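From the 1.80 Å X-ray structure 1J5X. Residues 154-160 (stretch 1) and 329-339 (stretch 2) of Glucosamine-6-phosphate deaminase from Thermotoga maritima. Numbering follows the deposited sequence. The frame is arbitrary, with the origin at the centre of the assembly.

Stretch 1 (154-160) REEAIVM
Stretch 2 329-339: SPDKPPHLEKT

Two irregular segments of one chain, at least 171 residues apart in sequence wherever they touch, pack with 397 Å² buried between them, both sides summed. Stretch 1 is extended at E155 (phi/psi -137/119), bends at E156 (-100/-32) and I158 (-60/-51), and is extended again at V159 (-79/132). Stretch 2 folds through a type I turn, S329 to K332, closed by K332 N to S329 O (3.2 Å), with D331 N also donating to S329 OG (3.2 Å); a type II turn follows from P333 to L336, with H335 at 62/-11. In register, the CA atoms of A157 and D331 lie 6.4 Å apart and those of I158 and K338 5.3 Å.

The one direct hydrogen bond between the stretches runs from K338 NZ to E155 O (2.8 Å). K338 leaves its backbone sideways, with chi1 at -135°, between wells, and chi2 to chi4 all t; this long reach brings its CE within 3.6 Å of E156 O. E156 (chi1 and chi2 both m) places OE1 4.5 Å from K338 NZ, too far for a salt bridge, and water 1 links them, donating to E156 OE1 (2.6 Å) and accepting from K338 NZ (2.7 Å).

Two further waters join backbone to backbone. Water 2 accepts from I158 N (2.9 Å) and donates to D331 O (2.6 Å); water 3 accepts from V159 N (2.9 Å) and donates to P330 O (3.2 Å). The D331 carboxylate oxygens are satisfied elsewhere in the structure.

Apolar packing completes the contact. I158 (chi1 m, chi2 -34°) sets CG2 3.8 Å from L336 CB and 4.1 Å from P333 CG. V159 (chi1 t) brings CG2 4.0 Å from P333 CG, so the buried proline ring, which needs no polar partner, meets both branched side chains.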

# COMPACT_ATOMS: atom_id res chain seq x y z
N ARG A 154 -11.77 -11.30 -3.84
CA ARG A 154 -13.09 -10.66 -3.67
C ARG A 154 -13.00 -9.59 -2.64
O ARG A 154 -12.75 -9.88 -1.49
CB ARG A 154 -14.15 -11.67 -3.20
CG ARG A 154 -14.86 -12.34 -4.34
CD ARG A 154 -16.26 -12.95 -3.96
NE ARG A 154 -16.91 -13.51 -5.15
CZ ARG A 154 -16.65 -14.70 -5.71
NH1 ARG A 154 -15.73 -15.52 -5.20
NH2 ARG A 154 -17.30 -15.06 -6.83
N GLU A 155 -13.13 -8.34 -3.04
CA GLU A 155 -13.09 -7.29 -2.09
C GLU A 155 -14.23 -6.34 -2.49
O GLU A 155 -14.24 -5.78 -3.60
CB GLU A 155 -11.75 -6.58 -2.11
CG GLU A 155 -11.60 -5.60 -0.99
CD GLU A 155 -10.28 -4.82 -1.10
OE1 GLU A 155 -10.13 -3.99 -2.03
OE2 GLU A 155 -9.40 -5.03 -0.24
N GLU A 156 -15.16 -6.21 -1.55
CA GLU A 156 -16.41 -5.43 -1.63
C GLU A 156 -16.48 -4.07 -1.02
O GLU A 156 -17.25 -3.20 -1.47
CB GLU A 156 -17.52 -6.21 -0.93
CG GLU A 156 -17.75 -7.55 -1.46
CD GLU A 156 -18.12 -7.44 -2.85
OE1 GLU A 156 -18.79 -6.42 -3.19
OE2 GLU A 156 -17.78 -8.36 -3.60
N ALA A 157 -15.75 -3.88 0.06
CA ALA A 157 -15.84 -2.63 0.76
C ALA A 157 -15.34 -1.47 -0.06
O ALA A 157 -14.57 -1.68 -1.03
CB ALA A 157 -15.10 -2.74 2.05
N ILE A 158 -15.79 -0.27 0.32
CA ILE A 158 -15.36 0.97 -0.32
C ILE A 158 -13.84 1.09 -0.14
O ILE A 158 -13.13 1.36 -1.10
CB ILE A 158 -15.99 2.26 0.37
CG1 ILE A 158 -17.49 2.26 0.18
CG2 ILE A 158 -15.40 3.56 -0.22
CD1 ILE A 158 -17.91 1.66 -1.16
N VAL A 159 -13.37 0.94 1.09
CA VAL A 159 -11.93 1.05 1.34
C VAL A 159 -11.16 -0.19 0.96
O VAL A 159 -11.55 -1.33 1.28
CB VAL A 159 -11.69 1.40 2.82
CG1 VAL A 159 -10.20 1.53 3.12
CG2 VAL A 159 -12.42 2.70 3.13
N MSE A 160 -10.06 0.02 0.22
CA MSE A 160 -9.22 -1.10 -0.17
C MSE A 160 -8.42 -1.55 1.04
O MSE A 160 -7.85 -0.73 1.76
CB MSE A 160 -8.26 -0.68 -1.30
CG MSE A 160 -8.92 -0.81 -2.63
SE MSE A 160 -7.77 -0.08 -4.09
CE MSE A 160 -6.18 -1.06 -3.52
N SER A 329 -18.96 4.47 11.15
CA SER A 329 -18.78 3.22 10.43
C SER A 329 -17.66 3.30 9.42
O SER A 329 -17.72 4.12 8.52
CB SER A 329 -19.99 2.86 9.62
OG SER A 329 -19.79 1.66 8.91
N PRO A 330 -16.64 2.43 9.54
CA PRO A 330 -15.59 2.53 8.52
C PRO A 330 -16.06 2.03 7.16
O PRO A 330 -15.39 2.25 6.17
CB PRO A 330 -14.46 1.66 9.08
CG PRO A 330 -15.16 0.66 9.95
CD PRO A 330 -16.25 1.53 10.63
N ASP A 331 -17.21 1.36 7.10
CA ASP A 331 -17.72 0.90 5.80
C ASP A 331 -18.50 2.02 5.03
O ASP A 331 -18.86 1.83 3.89
CB ASP A 331 -18.68 -0.27 5.93
CG ASP A 331 -18.04 -1.51 6.56
OD1 ASP A 331 -17.57 -2.38 5.79
OD2 ASP A 331 -18.03 -1.57 7.82
N LYS A 332 -18.74 3.17 5.66
CA LYS A 332 -19.50 4.26 5.02
C LYS A 332 -18.74 5.57 5.08
O LYS A 332 -19.20 6.54 5.70
CB LYS A 332 -20.82 4.48 5.75
CG LYS A 332 -21.61 3.22 6.00
CD LYS A 332 -22.10 2.64 4.69
CE LYS A 332 -23.30 1.71 4.90
NZ LYS A 332 -23.87 1.31 3.56
N PRO A 333 -17.57 5.63 4.44
CA PRO A 333 -16.85 6.90 4.51
C PRO A 333 -17.69 7.97 3.78
O PRO A 333 -18.25 7.69 2.73
CB PRO A 333 -15.54 6.62 3.74
CG PRO A 333 -15.53 5.13 3.52
CD PRO A 333 -16.98 4.71 3.46
N PRO A 334 -17.78 9.18 4.32
CA PRO A 334 -18.56 10.23 3.64
C PRO A 334 -18.02 10.45 2.23
O PRO A 334 -16.81 10.39 2.03
CB PRO A 334 -18.28 11.48 4.46
CG PRO A 334 -17.64 11.04 5.69
CD PRO A 334 -16.96 9.75 5.40
N HIS A 335 -18.92 10.75 1.30
CA HIS A 335 -18.60 11.10 -0.11
C HIS A 335 -17.90 10.16 -1.08
O HIS A 335 -17.83 10.46 -2.28
CB HIS A 335 -17.80 12.40 -0.17
CG HIS A 335 -17.96 13.29 1.02
ND1 HIS A 335 -19.19 13.74 1.47
CD2 HIS A 335 -17.03 13.87 1.83
CE1 HIS A 335 -19.00 14.55 2.51
NE2 HIS A 335 -17.70 14.64 2.74
N LEU A 336 -17.36 9.05 -0.58
CA LEU A 336 -16.63 8.12 -1.45
C LEU A 336 -17.44 7.15 -2.28
O LEU A 336 -18.48 6.67 -1.84
CB LEU A 336 -15.67 7.28 -0.62
CG LEU A 336 -14.65 8.09 0.21
CD1 LEU A 336 -13.59 7.13 0.72
CD2 LEU A 336 -14.04 9.21 -0.60
N GLU A 337 -16.89 6.79 -3.45
CA GLU A 337 -17.51 5.85 -4.39
C GLU A 337 -16.50 4.76 -4.76
O GLU A 337 -15.31 5.04 -4.88
CB GLU A 337 -17.90 6.58 -5.67
CG GLU A 337 -18.82 7.79 -5.48
CD GLU A 337 -19.01 8.56 -6.78
OE1 GLU A 337 -18.04 9.24 -7.22
OE2 GLU A 337 -20.12 8.49 -7.37
N LYS A 338 -16.93 3.52 -4.97
CA LYS A 338 -15.93 2.49 -5.33
C LYS A 338 -15.26 2.84 -6.66
O LYS A 338 -14.03 2.81 -6.80
CB LYS A 338 -16.58 1.11 -5.42
CG LYS A 338 -15.79 -0.03 -4.73
CD LYS A 338 -16.09 -1.40 -5.34
CE LYS A 338 -15.42 -2.54 -4.53
NZ LYS A 338 -15.55 -3.90 -5.15
N THR A 339 -16.07 3.18 -7.66
CA THR A 339 -15.53 3.53 -8.96
C THR A 339 -15.64 5.03 -9.13
O THR A 339 -16.77 5.58 -9.09
CB THR A 339 -16.26 2.82 -10.12
OG1 THR A 339 -16.09 1.42 -9.99
CG2 THR A 339 -15.66 3.20 -11.47
O HOH W 1 -17.82 -5.43 -5.36
O HOH W 2 -17.91 -0.07 2.31
O HOH W 3 -14.89 0.48 3.51